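Local coordinates for large adhesion protein (Lap) involved in biofilm formation (Marinobacter hydrocarbonoclasticus, PDB 6XI3) that probably forms part of the extending region of a biofilm adhesin, a chain of tandem Ig-like beta-sandwich domains joined by calcium ions, at residues A[314-325]-A[399-409]; A[351-362]-A[383-394]. All blocks are in the same frame, centred on the assembly; numbering follows the deposited sequence.

Contact 1. Residues A[314-325]-A[399-409]. With CA (calcium ion), chain B.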
loop_
_atom_site.group_PDB
_atom_site.type_symbol
_atom_site.label_atom_id
_atom_site.label_comp_id
_atom_site.label_asym_id
_atom_site.label_seq_id
_atom_site.Cartn_x
_atom_site.Cartn_y
_atom_site.Cartn_z
ATOM N N LEU A 314 31.051 16.799 2.121
ATOM C CA LEU A 314 31.484 17.171 0.759
ATOM C C LEU A 314 32.749 18.000 0.934
ATOM O O LEU A 314 32.768 18.889 1.826
ATOM C CB LEU A 314 30.362 17.950 0.066
ATOM C CG LEU A 314 30.634 18.439 -1.356
ATOM C CD1 LEU A 314 31.018 17.295 -2.272
ATOM C CD2 LEU A 314 29.427 19.197 -1.916
ATOM N N ASP A 315 33.789 17.639 0.186
ATOM C CA ASP A 315 35.079 18.374 0.210
ATOM C C ASP A 315 35.617 18.422 -1.213
ATOM O O ASP A 315 36.647 17.760 -1.461
ATOM C CB ASP A 315 36.033 17.744 1.232
ATOM C CG ASP A 315 37.262 18.591 1.526
ATOM O OD1 ASP A 315 37.345 19.702 0.982
ATOM O OD2 ASP A 315 38.103 18.139 2.342
ATOM N N ALA A 316 34.913 19.112 -2.118
ATOM C CA ALA A 316 35.306 19.205 -3.559
ATOM C C ALA A 316 36.433 20.240 -3.761
ATOM O O ALA A 316 37.132 20.162 -4.751
ATOM C CB ALA A 316 34.099 19.517 -4.399
ATOM N N THR A 317 36.628 21.150 -2.814
ATOM C CA THR A 317 37.640 22.241 -2.887
ATOM C C THR A 317 38.515 22.231 -1.626
ATOM O O THR A 317 37.996 22.363 -0.504
ATOM C CB THR A 317 36.958 23.604 -3.056
ATOM O OG1 THR A 317 36.075 23.540 -4.174
ATOM C CG2 THR A 317 37.938 24.743 -3.240
ATOM N N THR A 318 39.814 22.123 -1.822
ATOM C CA THR A 318 40.827 22.074 -0.751
ATOM C C THR A 318 40.898 23.454 -0.114
ATOM O O THR A 318 41.168 24.352 -0.838
ATOM C CB THR A 318 42.177 21.693 -1.352
ATOM O OG1 THR A 318 41.950 20.424 -1.942
ATOM C CG2 THR A 318 43.307 21.623 -0.353
ATOM N N GLY A 319 40.640 23.593 1.179
ATOM C CA GLY A 319 40.817 24.892 1.844
ATOM C C GLY A 319 42.235 25.397 1.626
ATOM O O GLY A 319 43.178 24.560 1.639
ATOM N N ALA A 320 42.393 26.704 1.428
ATOM C CA ALA A 320 43.722 27.348 1.459
ATOM C C ALA A 320 43.600 28.820 1.846
ATOM O O ALA A 320 42.549 29.470 1.594
ATOM C CB ALA A 320 44.421 27.164 0.129
ATOM N N LEU A 321 44.675 29.329 2.420
ATOM C CA LEU A 321 44.813 30.775 2.680
ATOM C C LEU A 321 46.266 31.166 2.390
ATOM O O LEU A 321 47.187 30.438 2.846
ATOM C CB LEU A 321 44.405 31.057 4.131
ATOM C CG LEU A 321 44.475 32.535 4.502
ATOM C CD1 LEU A 321 43.386 32.941 5.474
ATOM C CD2 LEU A 321 45.860 32.881 5.024
ATOM N N THR A 322 46.458 32.259 1.652
ATOM C CA THR A 322 47.770 32.958 1.541
ATOM C C THR A 322 47.700 34.327 2.216
ATOM O O THR A 322 46.633 34.944 2.207
ATOM C CB THR A 322 48.187 33.203 0.086
ATOM O OG1 THR A 322 47.307 34.175 -0.486
ATOM C CG2 THR A 322 48.203 31.937 -0.741
ATOM N N VAL A 323 48.830 34.831 2.703
ATOM C CA VAL A 323 48.937 36.253 3.120
ATOM C C VAL A 323 50.222 36.810 2.507
ATOM O O VAL A 323 51.177 36.032 2.310
ATOM C CB VAL A 323 48.911 36.399 4.648
ATOM C CG1 VAL A 323 50.157 35.820 5.286
ATOM C CG2 VAL A 323 48.724 37.850 5.060
ATOM N N SER A 324 50.211 38.108 2.208
ATOM C CA SER A 324 51.354 38.859 1.647
ATOM C C SER A 324 51.535 40.156 2.438
ATOM O O SER A 324 50.539 40.847 2.732
ATOM C CB SER A 324 51.181 39.111 0.173
ATOM O OG SER A 324 52.159 40.039 -0.278
ATOM N N LEU A 325 52.778 40.453 2.813
ATOM C CA LEU A 325 53.127 41.783 3.349
ATOM C C LEU A 325 53.516 42.647 2.149
ATOM O O LEU A 325 54.635 42.481 1.631
ATOM C CB LEU A 325 54.246 41.634 4.371
ATOM C CG LEU A 325 54.767 42.929 4.974
ATOM C CD1 LEU A 325 53.647 43.756 5.585
ATOM C CD2 LEU A 325 55.825 42.606 6.024
ATOM N N ASN A 399 35.214 23.091 5.522
ATOM C CA ASN A 399 35.297 21.738 6.138
ATOM C C ASN A 399 35.828 21.872 7.566
ATOM O O ASN A 399 36.250 20.858 8.118
ATOM C CB ASN A 399 36.085 20.757 5.284
ATOM C CG ASN A 399 35.335 20.425 4.018
ATOM O OD1 ASN A 399 35.632 20.989 2.969
ATOM N ND2 ASN A 399 34.344 19.556 4.119
ATOM N N GLY A 400 35.849 23.088 8.115
ATOM C CA GLY A 400 36.197 23.336 9.535
ATOM C C GLY A 400 37.692 23.446 9.833
ATOM O O GLY A 400 38.040 23.492 11.022
ATOM N N ASN A 401 38.572 23.516 8.839
ATOM C CA ASN A 401 40.040 23.619 9.069
ATOM C C ASN A 401 40.422 25.075 9.380
ATOM O O ASN A 401 39.785 25.996 8.832
ATOM C CB ASN A 401 40.799 23.001 7.892
ATOM C CG ASN A 401 40.610 21.499 7.893
ATOM O OD1 ASN A 401 41.080 20.829 8.808
ATOM N ND2 ASN A 401 39.805 20.984 6.975
ATOM N N ALA A 402 41.376 25.266 10.291
ATOM C CA ALA A 402 42.126 26.535 10.464
ATOM C C ALA A 402 43.129 26.661 9.314
ATOM O O ALA A 402 44.099 25.905 9.268
ATOM C CB ALA A 402 42.820 26.581 11.805
ATOM N N LEU A 403 42.834 27.512 8.348
ATOM C CA LEU A 403 43.698 27.715 7.159
ATOM C C LEU A 403 44.594 28.906 7.453
ATOM O O LEU A 403 44.014 29.958 7.789
ATOM C CB LEU A 403 42.820 27.991 5.956
ATOM C CG LEU A 403 41.765 26.924 5.719
ATOM C CD1 LEU A 403 40.793 27.437 4.676
ATOM C CD2 LEU A 403 42.433 25.598 5.313
ATOM N N THR A 404 45.915 28.711 7.392
ATOM C CA THR A 404 46.912 29.722 7.832
ATOM C C THR A 404 48.006 29.901 6.786
ATOM O O THR A 404 48.172 29.051 5.873
ATOM C CB THR A 404 47.557 29.412 9.184
ATOM O OG1 THR A 404 48.339 28.232 9.034
ATOM C CG2 THR A 404 46.557 29.242 10.299
ATOM N N ASP A 405 48.690 31.032 6.922
ATOM C CA ASP A 405 49.876 31.398 6.133
ATOM C C ASP A 405 50.611 32.469 6.935
ATOM O O ASP A 405 49.995 33.064 7.828
ATOM C CB ASP A 405 49.526 31.838 4.709
ATOM C CG ASP A 405 50.769 31.946 3.834
ATOM O OD1 ASP A 405 51.765 31.258 4.167
ATOM O OD2 ASP A 405 50.752 32.719 2.851
ATOM N N SER A 406 51.904 32.611 6.686
ATOM C CA SER A 406 52.740 33.669 7.293
ATOM C C SER A 406 53.498 34.407 6.191
ATOM O O SER A 406 53.583 33.918 5.035
ATOM C CB SER A 406 53.651 33.116 8.359
ATOM O OG SER A 406 54.682 32.348 7.770
ATOM N N ALA A 407 53.933 35.616 6.512
ATOM C CA ALA A 407 54.857 36.389 5.672
ATOM C C ALA A 407 55.806 37.159 6.587
ATOM O O ALA A 407 55.491 37.381 7.787
ATOM C CB ALA A 407 54.082 37.282 4.760
ATOM N N ASN A 408 56.960 37.484 6.045
ATOM C CA ASN A 408 58.098 38.026 6.818
ATOM C C ASN A 408 58.422 39.375 6.198
ATOM O O ASN A 408 58.283 39.522 4.976
ATOM C CB ASN A 408 59.317 37.100 6.799
ATOM C CG ASN A 408 59.057 35.765 7.462
ATOM O OD1 ASN A 408 59.190 34.729 6.817
ATOM N ND2 ASN A 408 58.675 35.775 8.729
ATOM N N GLY A 409 58.829 40.314 7.038
ATOM C CA GLY A 409 59.397 41.581 6.575
ATOM C C GLY A 409 60.176 42.194 7.699
ATOM O O GLY A 409 60.594 41.450 8.630
HETATM CA CA CA B . 36.811 21.871 1.262
HETATM O O HOH W 1 38.737 22.100 2.658
HETATM O O HOH W 2 46.762 27.655 3.732
#
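Asn399 reaches Asp315 and Leu314 with the two ends of its amide: OD1 shares the interdomain calcium ion with Asp315 OD1, and ND2 donates to Leu314 O. Asn399 OD1 binds the metal at 2.2 Å, the same length as the bonds from Asp315 OD1 and the backbone O of Thr317. The amide and carboxylate planes of Asn399 and Asp315 are turned 39° apart, and their OD1 atoms come within 2.9 Å of each other, two acceptors held together by the ion. The bond from Asn399 ND2 to Leu314 O spans 2.9 Å; the N-H points straight at the oxygen (179°), which lies in the amide plane, so the rotation of the amide is fixed from both ends. A metal-bound water accepts from Gly319 N.

Farther on, strands 320-325 and 402-409 run side by side in roughly the same direction, yet no backbone-to-backbone hydrogen bond joins them. Asp405 bridges the gap instead: with CG anti to N (chi1 -169°), its OD2 accepts from Val323 N at 2.9 Å, met on the anti side of the carboxylate. A second water accepts from Leu321 N and donates to Thr404 O. Beside this water and Asp405, Leu321 CB meets Leu403 CB at 3.9 Å; at the far end of the strands Leu325 CD2 packs against Gly409 CA.

Asp289 and Asp343 complete the calcium shell. Strand 320-329 is hydrogen-bonded along its other side to strand 334-342, whereas 402-411 pairs with 387-396; the contact thus closes one side of the beta-sandwich, where the edge strands of its two sheets meet.

Contact 2. Residues A[351-362]-A[383-394]. With NA (sodium ion), chain H; CA (calcium ion), chain C.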
loop_
_atom_site.group_PDB
_atom_site.type_symbol
_atom_site.label_atom_id
_atom_site.label_comp_id
_atom_site.label_asym_id
_atom_site.label_seq_id
_atom_site.Cartn_x
_atom_site.Cartn_y
_atom_site.Cartn_z
ATOM N N ASN A 351 41.620 36.492 10.726
ATOM C CA ASN A 351 42.382 37.047 11.884
ATOM C C ASN A 351 43.849 37.193 11.465
ATOM O O ASN A 351 44.427 36.206 10.920
ATOM C CB ASN A 351 42.211 36.212 13.170
ATOM C CG ASN A 351 40.801 36.261 13.739
ATOM O OD1 ASN A 351 39.934 35.491 13.338
ATOM N ND2 ASN A 351 40.537 37.164 14.665
ATOM N N VAL A 352 44.443 38.362 11.744
ATOM C CA VAL A 352 45.846 38.694 11.372
ATOM C C VAL A 352 46.605 39.094 12.638
ATOM O O VAL A 352 46.046 39.814 13.461
ATOM C CB VAL A 352 45.899 39.793 10.301
ATOM C CG1 VAL A 352 47.316 40.262 10.027
ATOM C CG2 VAL A 352 45.247 39.343 9.000
ATOM N N THR A 353 47.797 38.537 12.829
ATOM C CA THR A 353 48.772 38.972 13.874
ATOM C C THR A 353 50.049 39.443 13.176
ATOM O O THR A 353 50.453 38.833 12.159
ATOM C CB THR A 353 49.086 37.839 14.861
ATOM O OG1 THR A 353 49.652 36.828 14.025
ATOM C CG2 THR A 353 47.876 37.315 15.616
ATOM N N ILE A 354 50.630 40.535 13.665
ATOM C CA ILE A 354 51.982 40.996 13.259
ATOM C C ILE A 354 52.804 40.979 14.547
ATOM O O ILE A 354 52.387 41.669 15.478
ATOM C CB ILE A 354 51.911 42.392 12.628
ATOM C CG1 ILE A 354 50.909 42.416 11.467
ATOM C CG2 ILE A 354 53.284 42.860 12.181
ATOM C CD1 ILE A 354 50.183 43.723 11.383
ATOM N N THR A 355 53.839 40.145 14.595
ATOM C CA THR A 355 54.736 39.975 15.750
ATOM C C THR A 355 56.092 40.594 15.397
ATOM O O THR A 355 56.616 40.303 14.336
ATOM C CB THR A 355 54.796 38.493 16.131
ATOM O OG1 THR A 355 53.419 38.115 16.237
ATOM C CG2 THR A 355 55.584 38.229 17.405
ATOM N N ASP A 356 56.626 41.424 16.281
ATOM C CA ASP A 356 57.979 42.014 16.124
ATOM C C ASP A 356 59.026 41.105 16.799
ATOM O O ASP A 356 58.654 40.033 17.312
ATOM C CB ASP A 356 57.930 43.442 16.653
ATOM C CG ASP A 356 57.900 43.566 18.160
ATOM O OD1 ASP A 356 58.041 42.514 18.859
ATOM O OD2 ASP A 356 57.777 44.717 18.624
ATOM N N SER A 357 60.300 41.511 16.786
ATOM C CA SER A 357 61.464 40.663 17.153
ATOM C C SER A 357 61.553 40.490 18.675
ATOM O O SER A 357 62.380 39.668 19.107
ATOM C CB SER A 357 62.765 41.208 16.601
ATOM O OG SER A 357 62.888 42.589 16.879
ATOM N N THR A 358 60.768 41.224 19.466
ATOM C CA THR A 358 60.791 41.097 20.949
ATOM C C THR A 358 59.468 40.508 21.461
ATOM O O THR A 358 59.284 40.485 22.688
ATOM C CB THR A 358 61.198 42.423 21.607
ATOM O OG1 THR A 358 60.103 43.339 21.635
ATOM C CG2 THR A 358 62.371 43.078 20.904
ATOM N N GLY A 359 58.581 40.042 20.572
ATOM C CA GLY A 359 57.304 39.392 20.945
ATOM C C GLY A 359 56.105 40.331 21.100
ATOM O O GLY A 359 55.062 39.826 21.496
ATOM N N ASN A 360 56.192 41.634 20.807
ATOM C CA ASN A 360 54.995 42.525 20.817
ATOM C C ASN A 360 54.072 42.122 19.658
ATOM O O ASN A 360 54.570 41.573 18.670
ATOM C CB ASN A 360 55.359 43.996 20.679
ATOM C CG ASN A 360 56.278 44.462 21.778
ATOM O OD1 ASN A 360 55.988 44.234 22.951
ATOM N ND2 ASN A 360 57.354 45.135 21.410
ATOM N N VAL A 361 52.768 42.272 19.813
ATOM C CA VAL A 361 51.810 41.733 18.804
ATOM C C VAL A 361 50.791 42.821 18.493
ATOM O O VAL A 361 50.342 43.506 19.419
ATOM C CB VAL A 361 51.139 40.411 19.234
ATOM C CG1 VAL A 361 50.100 39.939 18.229
ATOM C CG2 VAL A 361 52.159 39.301 19.439
ATOM N N VAL A 362 50.486 42.975 17.205
ATOM C CA VAL A 362 49.317 43.747 16.711
ATOM C C VAL A 362 48.323 42.727 16.167
ATOM O O VAL A 362 48.740 41.863 15.383
ATOM C CB VAL A 362 49.674 44.780 15.631
ATOM C CG1 VAL A 362 48.417 45.279 14.925
ATOM C CG2 VAL A 362 50.468 45.937 16.213
ATOM N N SER A 383 53.424 50.404 17.742
ATOM C CA SER A 383 53.718 49.690 19.012
ATOM C C SER A 383 54.821 48.643 18.822
ATOM O O SER A 383 55.262 48.095 19.836
ATOM C CB SER A 383 52.466 49.036 19.593
ATOM O OG SER A 383 52.035 47.951 18.781
ATOM N N LEU A 384 55.222 48.314 17.590
ATOM C CA LEU A 384 56.272 47.286 17.352
ATOM C C LEU A 384 57.638 47.971 17.311
ATOM O O LEU A 384 57.677 49.183 17.058
ATOM C CB LEU A 384 55.981 46.554 16.043
ATOM C CG LEU A 384 54.609 45.876 15.981
ATOM C CD1 LEU A 384 54.468 44.989 14.743
ATOM C CD2 LEU A 384 54.364 45.058 17.246
ATOM N N VAL A 385 58.710 47.197 17.440
ATOM C CA VAL A 385 60.101 47.733 17.460
ATOM C C VAL A 385 60.808 47.308 16.175
ATOM O O VAL A 385 60.412 46.296 15.552
ATOM C CB VAL A 385 60.885 47.304 18.714
ATOM C CG1 VAL A 385 60.191 47.770 19.978
ATOM C CG2 VAL A 385 61.159 45.807 18.752
ATOM N N ASP A 386 61.850 48.047 15.810
ATOM C CA ASP A 386 62.637 47.750 14.591
ATOM C C ASP A 386 63.170 46.321 14.644
ATOM O O ASP A 386 63.440 45.820 15.746
ATOM C CB ASP A 386 63.740 48.787 14.412
ATOM C CG ASP A 386 63.197 50.111 13.910
ATOM O OD1 ASP A 386 61.931 50.265 13.772
ATOM O OD2 ASP A 386 64.039 50.955 13.620
ATOM N N GLY A 387 63.323 45.731 13.464
ATOM C CA GLY A 387 63.830 44.375 13.230
ATOM C C GLY A 387 62.781 43.552 12.496
ATOM O O GLY A 387 61.880 44.156 11.861
ATOM N N ASP A 388 62.864 42.227 12.612
ATOM C CA ASP A 388 62.008 41.280 11.858
ATOM C C ASP A 388 60.542 41.540 12.215
ATOM O O ASP A 388 60.239 41.930 13.369
ATOM C CB ASP A 388 62.403 39.819 12.112
ATOM C CG ASP A 388 63.666 39.387 11.377
ATOM O OD1 ASP A 388 64.095 40.119 10.437
ATOM O OD2 ASP A 388 64.220 38.315 11.740
ATOM N N LEU A 389 59.674 41.330 11.234
ATOM C CA LEU A 389 58.204 41.295 11.389
ATOM C C LEU A 389 57.761 39.946 10.851
ATOM O O LEU A 389 58.254 39.566 9.778
ATOM C CB LEU A 389 57.518 42.400 10.577
ATOM C CG LEU A 389 57.687 43.837 11.063
ATOM C CD1 LEU A 389 56.774 44.762 10.273
ATOM C CD2 LEU A 389 57.415 43.976 12.550
ATOM N N THR A 390 56.850 39.292 11.562
ATOM C CA THR A 390 56.158 38.076 11.091
ATOM C C THR A 390 54.662 38.360 11.093
ATOM O O THR A 390 54.141 38.772 12.137
ATOM C CB THR A 390 56.475 36.853 11.957
ATOM O OG1 THR A 390 57.893 36.741 11.991
ATOM C CG2 THR A 390 55.851 35.595 11.391
ATOM N N VAL A 391 54.049 38.224 9.927
ATOM C CA VAL A 391 52.590 38.387 9.722
ATOM C C VAL A 391 52.011 36.970 9.699
ATOM O O VAL A 391 52.557 36.141 8.956
ATOM C CB VAL A 391 52.299 39.136 8.417
ATOM C CG1 VAL A 391 50.808 39.121 8.068
ATOM C CG2 VAL A 391 52.826 40.570 8.467
ATOM N N GLU A 392 50.980 36.705 10.502
ATOM C CA GLU A 392 50.233 35.420 10.482
ATOM C C GLU A 392 48.765 35.743 10.165
ATOM O O GLU A 392 48.199 36.650 10.779
ATOM C CB GLU A 392 50.450 34.679 11.801
ATOM C CG GLU A 392 49.593 33.430 11.972
ATOM C CD GLU A 392 50.108 32.187 11.258
ATOM O OE1 GLU A 392 51.176 32.268 10.602
ATOM O OE2 GLU A 392 49.443 31.133 11.360
ATOM N N ALA A 393 48.175 35.030 9.213
ATOM C CA ALA A 393 46.735 35.142 8.910
ATOM C C ALA A 393 46.073 33.770 9.043
ATOM O O ALA A 393 46.685 32.766 8.629
ATOM C CB ALA A 393 46.569 35.731 7.539
ATOM N N SER A 394 44.846 33.754 9.570
ATOM C CA SER A 394 44.036 32.532 9.797
ATOM C C SER A 394 42.562 32.758 9.453
ATOM O O SER A 394 42.000 33.836 9.750
ATOM C CB SER A 394 44.157 32.058 11.200
ATOM O OG SER A 394 43.717 30.705 11.257
HETATM NA NA NA H . 61.128 43.817 15.225
HETATM CA CA CA C . 66.291 51.217 12.685
HETATM O O HOH W 3 39.582 33.024 11.937
HETATM O O HOH W 4 52.487 37.156 13.975
HETATM O O HOH W 5 66.692 48.965 12.450
#
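Strands 351-356 and 387-394 run antiparallel, their axes 4.6 Å apart at closest and their directions at 166°, with paired backbone hydrogen bonds at Asn351-Ser394, Thr353-Glu392 and Thr355-Thr390. On the face carrying Val352, Ile354, Val391 and Ala393, the side chains of Ile354 and Val391 point the same way, with CG1 of Ile354 4.0 Å from CG2 of Val391. Leu384 crosses Ile354 at about a right angle and sets its CD1 3.5 Å from Ile354 CG2. This face looks into the sandwich, toward Leu337, Val335 and Leu376. On the other face one water joins the hydroxyls of Thr353 and Thr355 and donates to Thr390 O.

Asp356 organises the turn that links strand 349-356 to strand 361-367. Its CG sits between the backbone N and the carbonyl carbon (chi1 75°), which turns the carboxylate back over the type I turn from Asp356 to Gly359. OD1 accepts from Thr358 N, forming an Asx turn, and from Asn360 N, the two donors arriving from opposite faces of the carboxylate. OD2 takes Asn360 ND2 at 2.8 Å on its syn lone pair and, on the anti side, Val385 N at 2.9 Å.

Beside this turn a sodium ion is bound by Ser357 OG at 2.7 Å, Val385 O at 2.6 Å and Asp388 O. Four N-H donors spread over both oxygens probably offset the cost of burying the Asp356 carboxylate and would favour its ionised form; the sodium adds a second link between the turn and 385-388.

In the fold
Contact 2, nested in the loop closed by contact 1, has its centre about 19 Å from that of contact 1. They meet where consecutive strands 387-396 and 402-411 pair: Val391 N lies 2.7 Å from Ala407 O, and Leu389 N 2.8 Å from Gly409 O, both probable hydrogen bonds. Strands 349-356 and 387-396 of contact 2 are the inner two of the four-stranded sheet, while contact 1 joins that sheet's edge strand to the opposing sheet. Metals mark both domain ends: contact 1 holds the calcium ion at the junction with the preceding domain, and Asp386 of contact 2 binds another near the C-terminus. Gly409 CA is about 9 Å from the sodium ion and about 13 Å from that second calcium.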